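Local coordinates for protein hydroxynitrile lyase (Passiflora edulis, PDB 5Y02) that probably acts as a hydroxynitrile lyase, cleaving cyanohydrins such as (R)-mandelonitrile into an aldehyde and hydrogen cyanide, and works as a homodimer, at residues A[4-16]-A[61-75]. Numbering follows the deposited sequence.
With MXN ((2R)-hydroxy(phenyl)ethanenitrile), chain M.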
# COMPACT_ATOMS: atom_id res chain seq x y z
N PRO A 4 -16.01 -4.73 -13.60
CA PRO A 4 -16.09 -5.64 -12.45
C PRO A 4 -14.78 -5.83 -11.65
O PRO A 4 -14.81 -5.77 -10.41
CB PRO A 4 -16.56 -6.98 -13.08
CG PRO A 4 -16.42 -6.82 -14.56
CD PRO A 4 -16.52 -5.34 -14.84
N GLU A 5 -13.66 -6.05 -12.34
CA GLU A 5 -12.35 -6.24 -11.68
C GLU A 5 -11.69 -4.88 -11.38
O GLU A 5 -10.87 -4.38 -12.16
CB GLU A 5 -11.42 -7.15 -12.50
CG GLU A 5 -12.02 -8.47 -12.98
CD GLU A 5 -12.49 -9.40 -11.88
OE1 GLU A 5 -13.32 -10.29 -12.17
OE2 GLU A 5 -12.05 -9.26 -10.72
N ILE A 6 -12.10 -4.29 -10.26
CA ILE A 6 -11.53 -3.04 -9.72
C ILE A 6 -10.07 -3.22 -9.24
O ILE A 6 -9.76 -4.18 -8.54
CB ILE A 6 -12.43 -2.52 -8.58
CG1 ILE A 6 -13.74 -1.99 -9.18
CG2 ILE A 6 -11.75 -1.43 -7.78
CD1 ILE A 6 -14.90 -1.97 -8.20
N VAL A 7 -9.23 -2.26 -9.60
CA VAL A 7 -7.77 -2.34 -9.40
C VAL A 7 -7.32 -1.31 -8.38
O VAL A 7 -7.62 -0.12 -8.55
CB VAL A 7 -7.02 -2.00 -10.72
CG1 VAL A 7 -5.51 -1.93 -10.49
CG2 VAL A 7 -7.34 -3.01 -11.82
N ARG A 8 -6.57 -1.75 -7.37
CA ARG A 8 -5.93 -0.87 -6.42
C ARG A 8 -4.51 -0.59 -6.88
O ARG A 8 -3.79 -1.50 -7.30
CB ARG A 8 -5.89 -1.49 -5.02
CG ARG A 8 -7.25 -1.76 -4.40
CD ARG A 8 -7.91 -0.48 -3.90
NE ARG A 8 -7.30 0.02 -2.66
CZ ARG A 8 -7.30 1.30 -2.27
NH1 ARG A 8 -7.83 2.27 -3.02
NH2 ARG A 8 -6.74 1.63 -1.11
N HIS A 9 -4.11 0.66 -6.77
CA HIS A 9 -2.80 1.13 -7.19
C HIS A 9 -2.18 1.78 -5.96
O HIS A 9 -2.63 2.84 -5.51
CB HIS A 9 -2.98 2.12 -8.35
CG HIS A 9 -1.73 2.81 -8.80
ND1 HIS A 9 -0.75 2.17 -9.52
CD2 HIS A 9 -1.36 4.11 -8.72
CE1 HIS A 9 0.20 3.04 -9.83
NE2 HIS A 9 -0.14 4.22 -9.36
N ILE A 10 -1.17 1.12 -5.41
CA ILE A 10 -0.53 1.56 -4.18
C ILE A 10 0.94 1.81 -4.42
O ILE A 10 1.64 0.94 -4.87
CB ILE A 10 -0.63 0.56 -3.01
CG1 ILE A 10 -2.05 0.01 -2.85
CG2 ILE A 10 -0.16 1.22 -1.72
CD1 ILE A 10 -3.11 1.01 -2.50
N VAL A 11 1.38 3.00 -4.03
CA VAL A 11 2.72 3.51 -4.22
C VAL A 11 3.30 3.81 -2.84
O VAL A 11 2.67 4.49 -2.03
CB VAL A 11 2.71 4.80 -5.05
CG1 VAL A 11 4.12 5.37 -5.22
CG2 VAL A 11 2.05 4.53 -6.40
N PHE A 12 4.49 3.28 -2.58
CA PHE A 12 5.30 3.74 -1.44
C PHE A 12 6.54 4.43 -2.02
O PHE A 12 7.15 3.90 -2.94
CB PHE A 12 5.84 2.60 -0.57
CG PHE A 12 4.81 1.76 0.14
CD1 PHE A 12 3.50 2.18 0.35
CD2 PHE A 12 5.21 0.55 0.68
CE1 PHE A 12 2.61 1.39 1.05
CE2 PHE A 12 4.32 -0.24 1.40
CZ PHE A 12 3.02 0.19 1.58
N ASN A 13 6.94 5.58 -1.49
CA ASN A 13 8.19 6.21 -1.91
C ASN A 13 8.95 6.87 -0.76
O ASN A 13 8.47 6.95 0.38
CB ASN A 13 7.99 7.18 -3.10
CG ASN A 13 7.64 8.59 -2.68
OD1 ASN A 13 6.89 8.79 -1.74
ND2 ASN A 13 8.20 9.59 -3.39
N ARG A 14 10.15 7.30 -1.12
CA ARG A 14 11.01 8.11 -0.31
C ARG A 14 11.56 9.15 -1.28
O ARG A 14 11.95 8.79 -2.39
CB ARG A 14 12.16 7.27 0.25
CG ARG A 14 13.04 8.01 1.24
CD ARG A 14 14.35 7.25 1.47
NE ARG A 14 15.19 8.04 2.36
CZ ARG A 14 15.07 8.08 3.69
NH1 ARG A 14 14.15 7.36 4.34
NH2 ARG A 14 15.88 8.88 4.40
N TYR A 15 11.54 10.41 -0.87
CA TYR A 15 11.99 11.52 -1.70
C TYR A 15 13.49 11.72 -1.61
O TYR A 15 14.11 11.45 -0.58
CB TYR A 15 11.27 12.81 -1.34
CG TYR A 15 9.85 12.80 -1.84
CD1 TYR A 15 9.57 13.10 -3.17
CD2 TYR A 15 8.79 12.44 -1.00
CE1 TYR A 15 8.27 13.08 -3.66
CE2 TYR A 15 7.48 12.43 -1.47
CZ TYR A 15 7.23 12.74 -2.80
OH TYR A 15 5.95 12.69 -3.30
N LYS A 16 14.05 12.25 -2.70
CA LYS A 16 15.47 12.61 -2.71
C LYS A 16 15.72 13.69 -1.66
O LYS A 16 14.91 14.60 -1.49
CB LYS A 16 15.84 13.13 -4.08
CG LYS A 16 15.65 12.10 -5.18
CD LYS A 16 16.94 11.62 -5.75
CE LYS A 16 16.67 10.58 -6.81
NZ LYS A 16 17.81 10.46 -7.74
N PHE A 61 10.87 3.83 3.53
CA PHE A 61 9.78 4.50 2.81
C PHE A 61 9.05 5.44 3.76
O PHE A 61 8.78 5.11 4.92
CB PHE A 61 8.83 3.48 2.18
CG PHE A 61 9.47 2.68 1.08
CD1 PHE A 61 9.56 3.22 -0.21
CD2 PHE A 61 10.00 1.42 1.32
CE1 PHE A 61 10.16 2.51 -1.23
CE2 PHE A 61 10.60 0.69 0.30
CZ PHE A 61 10.68 1.24 -0.97
N THR A 62 8.74 6.64 3.27
CA THR A 62 8.16 7.68 4.10
C THR A 62 6.72 8.03 3.76
O THR A 62 6.02 8.54 4.63
CB THR A 62 8.98 8.96 4.04
OG1 THR A 62 9.05 9.41 2.69
CG2 THR A 62 10.42 8.68 4.55
N HIS A 63 6.31 7.80 2.52
CA HIS A 63 5.01 8.19 2.01
C HIS A 63 4.31 7.03 1.32
O HIS A 63 4.96 6.18 0.65
CB HIS A 63 5.17 9.26 0.96
CG HIS A 63 5.57 10.60 1.49
ND1 HIS A 63 6.82 10.86 2.01
CD2 HIS A 63 4.89 11.77 1.52
CE1 HIS A 63 6.89 12.14 2.34
NE2 HIS A 63 5.73 12.71 2.05
N ALA A 64 2.99 6.98 1.48
CA ALA A 64 2.14 6.05 0.75
C ALA A 64 1.06 6.83 0.02
O ALA A 64 0.58 7.86 0.52
CB ALA A 64 1.49 5.05 1.70
N TYR A 65 0.68 6.31 -1.14
CA TYR A 65 -0.38 6.89 -1.97
C TYR A 65 -1.24 5.73 -2.48
O TYR A 65 -0.71 4.74 -3.01
CB TYR A 65 0.19 7.67 -3.15
CG TYR A 65 1.40 8.49 -2.82
CD1 TYR A 65 2.66 7.89 -2.75
CD2 TYR A 65 1.32 9.86 -2.57
CE1 TYR A 65 3.79 8.62 -2.45
CE2 TYR A 65 2.46 10.60 -2.27
CZ TYR A 65 3.70 9.97 -2.21
OH TYR A 65 4.85 10.64 -1.91
N GLU A 66 -2.56 5.88 -2.37
CA GLU A 66 -3.47 4.85 -2.80
C GLU A 66 -4.49 5.45 -3.76
O GLU A 66 -4.93 6.60 -3.57
CB GLU A 66 -4.19 4.21 -1.59
CG GLU A 66 -4.73 5.21 -0.58
CD GLU A 66 -5.51 4.56 0.54
OE1 GLU A 66 -6.72 4.31 0.34
OE2 GLU A 66 -4.92 4.24 1.60
N SER A 67 -4.86 4.68 -4.76
CA SER A 67 -5.95 5.07 -5.67
C SER A 67 -6.60 3.83 -6.27
O SER A 67 -6.10 2.70 -6.15
CB SER A 67 -5.46 6.03 -6.73
OG SER A 67 -4.34 5.55 -7.43
N THR A 68 -7.75 4.05 -6.89
CA THR A 68 -8.56 2.97 -7.39
C THR A 68 -8.90 3.26 -8.84
O THR A 68 -9.22 4.38 -9.17
CB THR A 68 -9.85 2.82 -6.56
OG1 THR A 68 -9.53 2.51 -5.21
CG2 THR A 68 -10.73 1.71 -7.12
N PHE A 69 -8.82 2.23 -9.69
CA PHE A 69 -9.22 2.29 -11.08
C PHE A 69 -10.30 1.25 -11.37
O PHE A 69 -10.29 0.17 -10.80
CB PHE A 69 -8.01 2.07 -11.98
CG PHE A 69 -6.99 3.13 -11.83
CD1 PHE A 69 -6.06 3.08 -10.78
CD2 PHE A 69 -6.96 4.22 -12.70
CE1 PHE A 69 -5.13 4.10 -10.61
CE2 PHE A 69 -6.03 5.23 -12.53
CZ PHE A 69 -5.11 5.16 -11.49
N HIS A 70 -11.22 1.61 -12.26
CA HIS A 70 -12.36 0.74 -12.64
C HIS A 70 -11.90 -0.58 -13.29
O HIS A 70 -12.52 -1.63 -13.11
CB HIS A 70 -13.31 1.53 -13.57
CG HIS A 70 -14.46 0.73 -14.11
ND1 HIS A 70 -15.47 0.24 -13.31
CD2 HIS A 70 -14.76 0.36 -15.38
CE1 HIS A 70 -16.34 -0.42 -14.06
NE2 HIS A 70 -15.94 -0.36 -15.32
N SER A 71 -10.78 -0.54 -14.00
CA SER A 71 -10.25 -1.70 -14.70
C SER A 71 -8.79 -1.47 -15.04
O SER A 71 -8.31 -0.32 -14.98
CB SER A 71 -11.03 -1.91 -16.00
OG SER A 71 -10.84 -0.80 -16.84
N VAL A 72 -8.09 -2.54 -15.41
CA VAL A 72 -6.74 -2.42 -15.95
C VAL A 72 -6.70 -1.55 -17.22
O VAL A 72 -5.78 -0.75 -17.37
CB VAL A 72 -6.09 -3.80 -16.22
CG1 VAL A 72 -4.88 -3.70 -17.16
CG2 VAL A 72 -5.66 -4.41 -14.92
N ALA A 73 -7.68 -1.70 -18.11
CA ALA A 73 -7.79 -0.84 -19.31
C ALA A 73 -7.77 0.64 -18.94
O ALA A 73 -7.05 1.43 -19.55
CB ALA A 73 -9.06 -1.17 -20.09
N ASP A 74 -8.57 1.00 -17.95
CA ASP A 74 -8.66 2.38 -17.50
C ASP A 74 -7.34 2.84 -16.87
O ASP A 74 -6.90 3.95 -17.14
CB ASP A 74 -9.81 2.58 -16.52
CG ASP A 74 -11.17 2.49 -17.20
OD1 ASP A 74 -11.37 3.16 -18.22
OD2 ASP A 74 -12.04 1.73 -16.71
N PHE A 75 -6.70 1.98 -16.08
CA PHE A 75 -5.39 2.31 -15.53
C PHE A 75 -4.36 2.63 -16.62
O PHE A 75 -3.65 3.64 -16.55
CB PHE A 75 -4.84 1.19 -14.62
CG PHE A 75 -3.45 1.49 -14.13
CD1 PHE A 75 -3.26 2.48 -13.18
CD2 PHE A 75 -2.36 0.88 -14.68
CE1 PHE A 75 -1.98 2.80 -12.73
CE2 PHE A 75 -1.07 1.20 -14.25
CZ PHE A 75 -0.89 2.17 -13.28
C1 MXN M . 2.04 7.73 -10.97
C2 MXN M . 3.28 8.08 -11.50
C3 MXN M . 3.37 8.79 -12.70
C4 MXN M . 2.20 9.14 -13.37
C5 MXN M . 0.96 8.78 -12.85
C6 MXN M . 0.87 8.08 -11.66
C7 MXN M . 2.01 6.95 -9.71
C8 MXN M . 2.72 5.68 -10.01
N9 MXN M . 3.27 4.68 -10.26
O10 MXN M . 0.66 6.67 -9.30
O HOH W 1 -9.46 -4.96 -14.92
O HOH W 2 -8.40 4.91 -1.53
O HOH W 3 -1.87 5.95 -5.92
O HOH W 4 11.14 10.97 1.92
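The hydroxyl of Y65 is gripped from two sides: Y15 OH donates to Y65 OH at 2.7 Å, and Y65 OH donates to N13 OD1 at 2.8 Å, arriving above the amide plane. A tyrosine suits this relay because one hydroxyl can accept and donate at once. N13 has CG between its backbone N and carbonyl carbon (chi1 88°); the amide's turn about CB-CG gives OD1 to Y65 and lays ND2 over the centre of the Y15 ring, one group offering acceptor and donor. That ring presents its edge to the face of H63, the planes 87° apart. Beside it the ladder ends in a classic beta bulge, where T62 N and H63 N approach N13 O from opposite faces of its plane.

The ladder pairs strands 7-15 and 63-69, the antiparallel central strands of the four-stranded sheet in this dimeric alpha/beta-barrel (Dabb) fold. H9 and V11 point to its helix-covered face and line the mandelonitrile pocket. H9 NE2 hydrogen-bonds O10 of the ligand at 2.6 Å, while N102 holds ND1. Chi1 (173°) swings the imidazole away from its backbone N; F75 CE1 lies over one face, 3.5 Å from ND1, and F69 turns its edge toward the ring. Being apolar, both pack without competing for its nitrogens.

On the other face, at the dimer interface, R8 NH1 donates to T68 OG1 at 2.8 Å, and NH2 forms a salt bridge with E66 OE1 at 3.0 Å. Both oxygens lie near the guanidinium plane, where arginine's several N-H groups can serve two partners at once; OE1 is met from above its carboxylate. E66 OE2 is hydrogen-bonded to Y103 of the second subunit and forms a salt bridge to R8 NE there, and R8 NE pairs likewise with its E66.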